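Local coordinates for dockerin type 1 (Clostridium thermocellum, PDB 4DH2), which carries a calcium-binding type I dockerin domain that docks onto a cohesin of a cellulosome anchoring protein, the whole protein probably being a glycoside hydrolase, at residues 33-36 against 42-45; 57-62 against 66-71; 5-10 against 44-49. One frame throughout, in Å; residues are numbered along the deposited sequence.

Contact 1. Residues 33-36 against 42-45. With CA (calcium ion), chain I.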
loop_
_atom_site.group_PDB
_atom_site.type_symbol
_atom_site.label_atom_id
_atom_site.label_comp_id
_atom_site.label_asym_id
_atom_site.label_seq_id
_atom_site.Cartn_x
_atom_site.Cartn_y
_atom_site.Cartn_z
ATOM N N ALA B 33 21.345 -12.004 -10.110
ATOM C CA ALA B 33 21.900 -12.039 -11.455
ATOM C C ALA B 33 20.778 -12.204 -12.450
ATOM O O ALA B 33 20.863 -11.711 -13.569
ATOM C CB ALA B 33 22.870 -13.180 -11.591
ATOM N N ASP B 34 19.716 -12.890 -12.032
ATOM C CA ASP B 34 18.612 -13.183 -12.930
ATOM C C ASP B 34 17.274 -13.354 -12.200
ATOM O O ASP B 34 17.248 -13.541 -10.989
ATOM C CB ASP B 34 18.919 -14.444 -13.731
ATOM C CG ASP B 34 18.391 -14.368 -15.138
ATOM O OD1 ASP B 34 17.418 -13.624 -15.352
ATOM O OD2 ASP B 34 18.957 -15.036 -16.027
ATOM N N PHE B 35 16.182 -13.258 -12.949
ATOM C CA PHE B 35 14.838 -13.499 -12.408
ATOM C C PHE B 35 14.558 -14.987 -12.274
ATOM O O PHE B 35 15.114 -15.798 -13.017
ATOM C CB PHE B 35 13.772 -12.892 -13.318
ATOM C CG PHE B 35 13.732 -11.404 -13.304
ATOM C CD1 PHE B 35 13.690 -10.707 -12.117
ATOM C CD2 PHE B 35 13.714 -10.701 -14.487
ATOM C CE1 PHE B 35 13.637 -9.338 -12.110
ATOM C CE2 PHE B 35 13.665 -9.329 -14.487
ATOM C CZ PHE B 35 13.633 -8.647 -13.302
ATOM N N PRO B 36 13.685 -15.361 -11.325
ATOM C CA PRO B 36 13.275 -16.772 -11.278
ATOM C C PRO B 36 12.515 -17.202 -12.540
ATOM O O PRO B 36 12.635 -18.341 -12.982
ATOM C CB PRO B 36 12.357 -16.834 -10.055
ATOM C CG PRO B 36 12.815 -15.696 -9.173
ATOM C CD PRO B 36 13.265 -14.609 -10.126
ATOM N N TRP B 42 10.610 -10.862 -21.640
ATOM C CA TRP B 42 9.161 -10.904 -21.770
ATOM C C TRP B 42 8.492 -10.439 -20.466
ATOM O O TRP B 42 7.624 -9.559 -20.474
ATOM C CB TRP B 42 8.660 -12.294 -22.152
ATOM C CG TRP B 42 7.190 -12.274 -22.192
ATOM C CD1 TRP B 42 6.346 -12.825 -21.286
ATOM C CD2 TRP B 42 6.370 -11.602 -23.160
ATOM N NE1 TRP B 42 5.044 -12.559 -21.634
ATOM C CE2 TRP B 42 5.030 -11.810 -22.781
ATOM C CE3 TRP B 42 6.640 -10.855 -24.314
ATOM C CZ2 TRP B 42 3.958 -11.300 -23.512
ATOM C CZ3 TRP B 42 5.573 -10.348 -25.043
ATOM C CH2 TRP B 42 4.247 -10.576 -24.638
ATOM N N VAL B 43 8.957 -10.966 -19.342
ATOM C CA VAL B 43 8.342 -10.622 -18.062
ATOM C C VAL B 43 8.803 -9.283 -17.506
ATOM O O VAL B 43 8.040 -8.618 -16.790
ATOM C CB VAL B 43 8.582 -11.713 -16.995
ATOM C CG1 VAL B 43 8.002 -13.042 -17.467
ATOM C CG2 VAL B 43 10.083 -11.854 -16.675
ATOM N N GLY B 44 10.045 -8.892 -17.779
ATOM C CA GLY B 44 10.609 -7.716 -17.125
ATOM C C GLY B 44 10.525 -6.429 -17.891
ATOM O O GLY B 44 10.600 -5.362 -17.279
ATOM N N ASP B 45 10.439 -6.496 -19.226
ATOM C CA ASP B 45 10.331 -5.284 -20.034
ATOM C C ASP B 45 8.848 -4.976 -20.186
ATOM O O ASP B 45 8.209 -5.434 -21.142
ATOM C CB ASP B 45 10.939 -5.482 -21.419
ATOM C CG ASP B 45 10.649 -4.330 -22.358
ATOM O OD1 ASP B 45 10.463 -3.207 -21.879
ATOM O OD2 ASP B 45 10.589 -4.545 -23.599
HETATM CA CA CA I . 11.528 -1.575 -20.533
HETATM O O HOH W 1 12.578 0.423 -20.101
#
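Phe35 meets the end of helix 40-44 through CD2 and CE2, on one side of its ring. CD2 lies 4.4 Å from CG2 of Val43, and CE2 lies 4.3 Å from CA of Gly44; both partners come at the ring obliquely. CB of Phe35 leaves the backbone toward the helix, and chi1 of -71° (CG anti to the carbonyl carbon) lets CD2 and CE2 make the contact, although the backbones stay 8.6 Å apart between the CA atoms of Phe35 and Gly44. No hydrogen bond joins the two segments and just 76 Å² is buried between them, so the evidence is for apolar packing alone. At Gly44, which has no side chain, ring atom CE2 packs on the main chain. One residue further on, Asp45 leaves helical backbone angles, and its OD1 binds calcium at 2.4 Å; Asn47, Asp49, Val51 and Asp56 complete the protein ligands of that EF-hand-like site. The packing of Phe35 thus ends one residue short of the first ligand. Phe35 also stacks on Tyr27 and touches Met24, both of helix 18-28, while Val10 touches both Phe35 and Val43. Residues 33-36 thus link helix 18-28 to the C-terminal end of helix 40-44.

Contact 2. Residues 57-62 against 66-71. With SO4 (sulfate ion), chain K; SO4 (sulfate ion), chain J.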
loop_
_atom_site.group_PDB
_atom_site.type_symbol
_atom_site.label_atom_id
_atom_site.label_comp_id
_atom_site.label_asym_id
_atom_site.label_seq_id
_atom_site.Cartn_x
_atom_site.Cartn_y
_atom_site.Cartn_z
ATOM N N CYS B 57 10.846 -0.738 -13.532
ATOM C CA CYS B 57 10.604 -0.735 -12.088
ATOM C C CYS B 57 9.557 0.309 -11.723
ATOM O O CYS B 57 8.657 0.060 -10.921
ATOM C CB CYS B 57 11.886 -0.424 -11.343
ATOM S SG CYS B 57 11.914 -1.161 -9.710
ATOM N N ASN B 58 9.683 1.501 -12.305
ATOM C CA ASN B 58 8.700 2.552 -12.046
ATOM C C ASN B 58 7.303 2.182 -12.518
ATOM O O ASN B 58 6.305 2.532 -11.874
ATOM C CB ASN B 58 9.135 3.855 -12.694
ATOM C CG ASN B 58 8.340 5.031 -12.172
ATOM O OD1 ASN B 58 8.476 5.409 -11.011
ATOM N ND2 ASN B 58 7.481 5.579 -13.003
ATOM N N TYR B 59 7.195 1.457 -13.635
ATOM C CA TYR B 59 5.891 1.012 -14.093
ATOM C C TYR B 59 5.325 0.033 -13.103
ATOM O O TYR B 59 4.126 0.053 -12.829
ATOM C CB TYR B 59 5.919 0.367 -15.483
ATOM C CG TYR B 59 5.726 1.355 -16.589
ATOM C CD1 TYR B 59 6.800 1.806 -17.332
ATOM C CD2 TYR B 59 4.471 1.862 -16.874
ATOM C CE1 TYR B 59 6.635 2.737 -18.345
ATOM C CE2 TYR B 59 4.288 2.791 -17.875
ATOM C CZ TYR B 59 5.364 3.216 -18.615
ATOM O OH TYR B 59 5.168 4.140 -19.609
ATOM N N LEU B 60 6.167 -0.841 -12.562
ATOM C CA LEU B 60 5.676 -1.759 -11.534
ATOM C C LEU B 60 5.146 -0.985 -10.323
ATOM O O LEU B 60 4.086 -1.334 -9.783
ATOM C CB LEU B 60 6.737 -2.748 -11.055
ATOM C CG LEU B 60 6.724 -4.124 -11.684
ATOM C CD1 LEU B 60 7.141 -4.002 -13.135
ATOM C CD2 LEU B 60 7.663 -5.039 -10.927
ATOM N N LYS B 61 5.875 0.056 -9.903
ATOM C CA LYS B 61 5.457 0.884 -8.777
ATOM C C LYS B 61 4.094 1.483 -9.087
ATOM O O LYS B 61 3.187 1.410 -8.255
ATOM C CB LYS B 61 6.481 1.985 -8.500
ATOM C CG LYS B 61 6.093 2.982 -7.415
ATOM C CD LYS B 61 7.041 4.189 -7.305
ATOM C CE LYS B 61 8.326 3.837 -6.558
ATOM N NZ LYS B 61 9.061 5.017 -5.964
ATOM N N ARG B 62 3.945 2.072 -10.275
ATOM C CA ARG B 62 2.656 2.663 -10.699
ATOM C C ARG B 62 1.504 1.659 -10.682
ATOM O O ARG B 62 0.363 1.971 -10.286
ATOM C CB ARG B 62 2.778 3.292 -12.104
ATOM C CG ARG B 62 3.587 4.569 -12.142
ATOM C CD ARG B 62 3.696 5.078 -13.573
ATOM N NE ARG B 62 4.527 6.254 -13.675
ATOM C CZ ARG B 62 4.945 6.774 -14.828
ATOM N NH1 ARG B 62 4.609 6.199 -15.980
ATOM N NH2 ARG B 62 5.701 7.867 -14.832
ATOM N N HIS B 66 -1.844 1.373 -8.115
ATOM C CA HIS B 66 -3.092 1.486 -8.884
ATOM C C HIS B 66 -3.186 2.788 -9.697
ATOM O O HIS B 66 -4.285 3.303 -9.970
ATOM C CB HIS B 66 -4.296 1.349 -7.944
ATOM C CG HIS B 66 -4.293 0.069 -7.172
ATOM N ND1 HIS B 66 -5.308 -0.286 -6.313
ATOM C CD2 HIS B 66 -3.396 -0.940 -7.134
ATOM C CE1 HIS B 66 -5.032 -1.461 -5.773
ATOM N NE2 HIS B 66 -3.869 -1.875 -6.252
ATOM N N MET B 67 -2.031 3.339 -10.060
ATOM C CA MET B 67 -1.970 4.485 -10.978
ATOM C C MET B 67 -2.240 4.073 -12.419
ATOM O O MET B 67 -2.655 4.889 -13.248
ATOM C CB MET B 67 -0.625 5.185 -10.875
ATOM C CG MET B 67 -0.401 5.827 -9.528
ATOM S SD MET B 67 1.290 6.365 -9.272
ATOM C CE MET B 67 1.405 7.706 -10.456
ATOM N N ILE B 68 -2.001 2.803 -12.706
ATOM C CA ILE B 68 -2.329 2.197 -13.989
ATOM C C ILE B 68 -2.884 0.814 -13.723
ATOM O O ILE B 68 -2.611 0.208 -12.677
ATOM C CB ILE B 68 -1.085 2.118 -14.934
ATOM C CG1 ILE B 68 0.011 1.241 -14.319
ATOM C CG2 ILE B 68 -0.546 3.504 -15.182
ATOM C CD1 ILE B 68 1.331 1.196 -15.121
ATOM N N ARG B 69 -3.648 0.289 -14.673
ATOM C CA ARG B 69 -4.329 -0.991 -14.490
ATOM C C ARG B 69 -3.607 -2.072 -15.239
ATOM O O ARG B 69 -3.819 -3.261 -14.994
ATOM C CB ARG B 69 -5.772 -0.931 -15.022
ATOM C CG ARG B 69 -6.765 -0.195 -14.134
ATOM C CD ARG B 69 -8.218 -0.414 -14.593
ATOM N NE ARG B 69 -8.805 -1.638 -14.037
ATOM C CZ ARG B 69 -10.112 -1.890 -13.971
ATOM N NH1 ARG B 69 -10.544 -3.031 -13.444
ATOM N NH2 ARG B 69 -10.995 -1.007 -14.424
ATOM N N GLU B 70 -2.772 -1.663 -16.189
ATOM C CA GLU B 70 -1.981 -2.623 -16.941
ATOM C C GLU B 70 -0.719 -1.932 -17.453
ATOM O O GLU B 70 -0.600 -0.711 -17.393
ATOM C CB GLU B 70 -2.764 -3.135 -18.150
ATOM C CG GLU B 70 -3.006 -2.041 -19.171
ATOM C CD GLU B 70 -4.079 -2.393 -20.177
ATOM O OE1 GLU B 70 -4.199 -3.582 -20.541
ATOM O OE2 GLU B 70 -4.804 -1.471 -20.603
ATOM N N PHE B 71 0.190 -2.737 -17.987
ATOM C CA PHE B 71 1.449 -2.239 -18.524
ATOM C C PHE B 71 1.321 -1.925 -20.008
ATOM O O PHE B 71 0.490 -2.494 -20.711
ATOM C CB PHE B 71 2.547 -3.276 -18.300
ATOM C CG PHE B 71 2.779 -3.574 -16.858
ATOM C CD1 PHE B 71 3.260 -2.572 -16.004
ATOM C CD2 PHE B 71 2.520 -4.819 -16.341
ATOM C CE1 PHE B 71 3.453 -2.824 -14.652
ATOM C CE2 PHE B 71 2.723 -5.077 -14.986
ATOM C CZ PHE B 71 3.190 -4.069 -14.152
HETATM S S SO4 K . 5.547 8.738 -11.411
HETATM O O1 SO4 K . 5.680 9.315 -10.076
HETATM O O2 SO4 K . 6.745 9.065 -12.188
HETATM O O3 SO4 K . 5.426 7.287 -11.298
HETATM O O4 SO4 K . 4.345 9.264 -12.067
HETATM S S SO4 J . 7.950 4.976 -21.710
HETATM O O1 SO4 J . 7.608 5.571 -20.422
HETATM O O2 SO4 J . 9.395 4.750 -21.712
HETATM O O3 SO4 J . 7.206 3.739 -21.916
HETATM O O4 SO4 J . 7.583 5.886 -22.797
#
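Arg62 and Met67 both start with CG anti to the carbonyl carbon (chi1 -72° and -66°), and their side chains cross obliquely, CB of Arg62 4.1 Å from CB of Met67. SD of Met67 lies by CG of Arg62, and the arginine chain, extended from CG to NE, carries the guanidinium away from it to a sulfate, probably from the crystallisation liquor. That ion is met at the guanidinium edge by two nearly straight bonds: NE of Arg62 to O3 at 2.7 Å and NH2 of Arg62 to O2, each with an angle of 172° at the hydrogen. Asn58 ND2 gives O3 its second bond, the third to the ion, and the methyl CE of Met67 rests near O4. At the backbone, Met67 N donates to Arg62 O over 2.8 Å, and Ile68 N adds a weak, longer bond to the same oxygen. His66, with positive phi, ends helix 54-64 in a Schellman motif, which reverses the chain so that residues 67-71 run back along the helix that follows the second calcium loop of the dockerin. His66 ND1 is hydrogen-bonded to Glu88 of the cohesin chain, and Lys61 NZ forms a salt bridge with Asp79 of that chain. Along the returning segment, Ile68 puts CD1 at the ring edge of Tyr59, 3.7 Å from CD2, and also 3.9 Å from CB of Arg62. Phe71 comes in edge-on: CE1 lies 3.5 Å from the carbonyl oxygen of Tyr59, close to the ring plane, and CZ lies 4.1 Å from CD1 of Leu60. The hydroxyl of Tyr59 points to a second sulfate, 2.9 Å from OH to O1, an ion also bonded by Asn47 of the calcium loop.

Contact 3. Residues 5-10 against 44-49. With CA (calcium ion), chain I; CA (calcium ion), chain H; SO4 (sulfate ion), chain J.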
loop_
_atom_site.group_PDB
_atom_site.type_symbol
_atom_site.label_atom_id
_atom_site.label_comp_id
_atom_site.label_asym_id
_atom_site.label_seq_id
_atom_site.Cartn_x
_atom_site.Cartn_y
_atom_site.Cartn_z
ATOM N N ALA B 5 3.232 -16.037 -20.719
ATOM C CA ALA B 5 3.402 -15.774 -19.293
ATOM C C ALA B 5 3.063 -14.329 -18.963
ATOM O O ALA B 5 2.873 -13.487 -19.863
ATOM C CB ALA B 5 4.804 -16.091 -18.863
ATOM N N VAL B 6 2.992 -14.022 -17.670
ATOM C CA VAL B 6 2.391 -12.756 -17.278
ATOM C C VAL B 6 3.417 -11.633 -17.218
ATOM O O VAL B 6 4.452 -11.771 -16.573
ATOM C CB VAL B 6 1.663 -12.857 -15.914
ATOM C CG1 VAL B 6 1.112 -11.497 -15.524
ATOM C CG2 VAL B 6 0.537 -13.917 -15.969
ATOM N N ILE B 7 3.107 -10.525 -17.893
ATOM C CA ILE B 7 3.999 -9.364 -17.942
ATOM C C ILE B 7 4.093 -8.717 -16.566
ATOM O O ILE B 7 3.078 -8.414 -15.922
ATOM C CB ILE B 7 3.511 -8.362 -18.994
ATOM C CG1 ILE B 7 3.562 -9.021 -20.376
ATOM C CG2 ILE B 7 4.369 -7.096 -18.988
ATOM C CD1 ILE B 7 2.945 -8.178 -21.497
ATOM N N GLY B 8 5.319 -8.554 -16.086
ATOM C CA GLY B 8 5.515 -8.010 -14.755
ATOM C C GLY B 8 5.678 -9.117 -13.740
ATOM O O GLY B 8 6.110 -8.863 -12.626
ATOM N N ASP B 9 5.352 -10.366 -14.126
ATOM C CA ASP B 9 5.376 -11.467 -13.172
ATOM C C ASP B 9 6.726 -12.168 -13.234
ATOM O O ASP B 9 6.897 -13.224 -13.869
ATOM C CB ASP B 9 4.227 -12.457 -13.452
ATOM C CG ASP B 9 4.256 -13.646 -12.533
ATOM O OD1 ASP B 9 4.895 -13.578 -11.473
ATOM O OD2 ASP B 9 3.653 -14.697 -12.883
ATOM N N VAL B 10 7.711 -11.548 -12.599
ATOM C CA VAL B 10 9.078 -11.975 -12.770
ATOM C C VAL B 10 9.470 -13.198 -11.944
ATOM O O VAL B 10 10.532 -13.739 -12.170
ATOM C CB VAL B 10 10.082 -10.813 -12.515
ATOM C CG1 VAL B 10 9.767 -9.636 -13.445
ATOM C CG2 VAL B 10 10.089 -10.396 -11.064
ATOM N N GLY B 44 10.045 -8.892 -17.779
ATOM C CA GLY B 44 10.609 -7.716 -17.125
ATOM C C GLY B 44 10.525 -6.429 -17.891
ATOM O O GLY B 44 10.600 -5.362 -17.279
ATOM N N ASP B 45 10.439 -6.496 -19.226
ATOM C CA ASP B 45 10.331 -5.284 -20.034
ATOM C C ASP B 45 8.848 -4.976 -20.186
ATOM O O ASP B 45 8.209 -5.434 -21.142
ATOM C CB ASP B 45 10.939 -5.482 -21.419
ATOM C CG ASP B 45 10.649 -4.330 -22.358
ATOM O OD1 ASP B 45 10.463 -3.207 -21.879
ATOM O OD2 ASP B 45 10.589 -4.545 -23.599
ATOM N N VAL B 46 8.300 -4.222 -19.241
ATOM C CA VAL B 46 6.846 -4.064 -19.174
ATOM C C VAL B 46 6.322 -2.947 -20.067
ATOM O O VAL B 46 5.127 -2.906 -20.356
ATOM C CB VAL B 46 6.352 -3.828 -17.745
ATOM C CG1 VAL B 46 6.755 -4.957 -16.842
ATOM C CG2 VAL B 46 6.868 -2.511 -17.203
ATOM N N ASN B 47 7.194 -2.038 -20.489
ATOM C CA ASN B 47 6.781 -0.959 -21.392
ATOM C C ASN B 47 7.106 -1.287 -22.845
ATOM O O ASN B 47 6.706 -0.566 -23.755
ATOM C CB ASN B 47 7.354 0.408 -20.990
ATOM C CG ASN B 47 8.845 0.496 -21.170
ATOM O OD1 ASN B 47 9.524 -0.497 -21.063
ATOM N ND2 ASN B 47 9.358 1.693 -21.404
ATOM N N GLY B 48 7.833 -2.380 -23.048
ATOM C CA GLY B 48 8.075 -2.907 -24.377
ATOM C C GLY B 48 9.060 -2.108 -25.212
ATOM O O GLY B 48 8.916 -2.045 -26.429
ATOM N N ASP B 49 10.059 -1.498 -24.577
ATOM C CA ASP B 49 11.116 -0.808 -25.309
ATOM C C ASP B 49 12.338 -1.704 -25.494
ATOM O O ASP B 49 13.397 -1.247 -25.934
ATOM C CB ASP B 49 11.513 0.512 -24.631
ATOM C CG ASP B 49 11.992 0.329 -23.206
ATOM O OD1 ASP B 49 12.054 -0.824 -22.748
ATOM O OD2 ASP B 49 12.309 1.347 -22.552
HETATM CA CA CA I . 11.528 -1.575 -20.533
HETATM CA CA CA H . 4.790 -12.626 -9.283
HETATM S S SO4 J . 7.950 4.976 -21.710
HETATM O O1 SO4 J . 7.608 5.571 -20.422
HETATM O O2 SO4 J . 9.395 4.750 -21.712
HETATM O O3 SO4 J . 7.206 3.739 -21.916
HETATM O O4 SO4 J . 7.583 5.886 -22.797
HETATM O O HOH W 1 12.578 0.423 -20.101
HETATM O O HOH W 2 4.819 -12.546 -6.865
#
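CG1 of Val46 sits 3.9 Å from CA of Gly8 and equally close to CG2 of Ile7, yet no hydrogen bond links segments 5-10 and 44-49, although the CA atoms of Gly8 and Gly44 are only 5.6 Å apart. Apolar groups fill the contact, and CG1 of Val10 reaches CA of Gly44 at 4.2 Å. Ile7 turns CG2 rather than its longer branch to Val46, that methyl standing anti to the backbone N because chi1 is -63°. Gly8 lies in a type II turn from Val6 to Asp9 with phi 95°, where a CB would press on the preceding carbonyl oxygen. Immediately beyond the glycines, Asp9 and Asp45 point away from the contact. Asp9 binds its calcium ion through OD1 at 2.4 Å, and Asp45 is the first ligand of the second site. This back-to-back pairing of two loops fits the duplicated EF-hand-like architecture of dockerins. In the second loop, OD1 of Asn47 and OD1 of Asp49 join Asp45 at the metal. Asp45 OD1 also accepts from Asp49 N through its syn lone pair, and Asn47 ND2 approaches Asp49 OD2 from above the carboxylate plane, 3.2 Å away. Water 1, bound to the same calcium, donates to OD2 of Asp49. The chemistry is thus divided: carboxylate and amide oxygens gather at the metals, away from the contact, where the calcium charge probably offsets the repulsion between carboxylates, and the loops meet through hydrocarbon.

In the fold
From the N terminus, segment 5-10 enters the first calcium loop and waits 33 residues, across helix 18-28 and helix 40-44, before segment 44-49 closes contact 3. Contact 1, a much shorter loop in which residues 33-36 meet 42-45, opens inside that span and closes on the same stretch; the two share Gly44 and Asp45. Their centres lie about 8 Å apart, and a probable hydrogen bond from Gly8 N to Val43 O joins them. Contact 2 follows in series, folding the chain back after helix 54-64; its centre is about 17 Å from that of contact 1, across the chain's centre. Contact 3 bridges the gap, with Val46 packing against Tyr59 and Phe71, so both calcium loops and all three helices become connected.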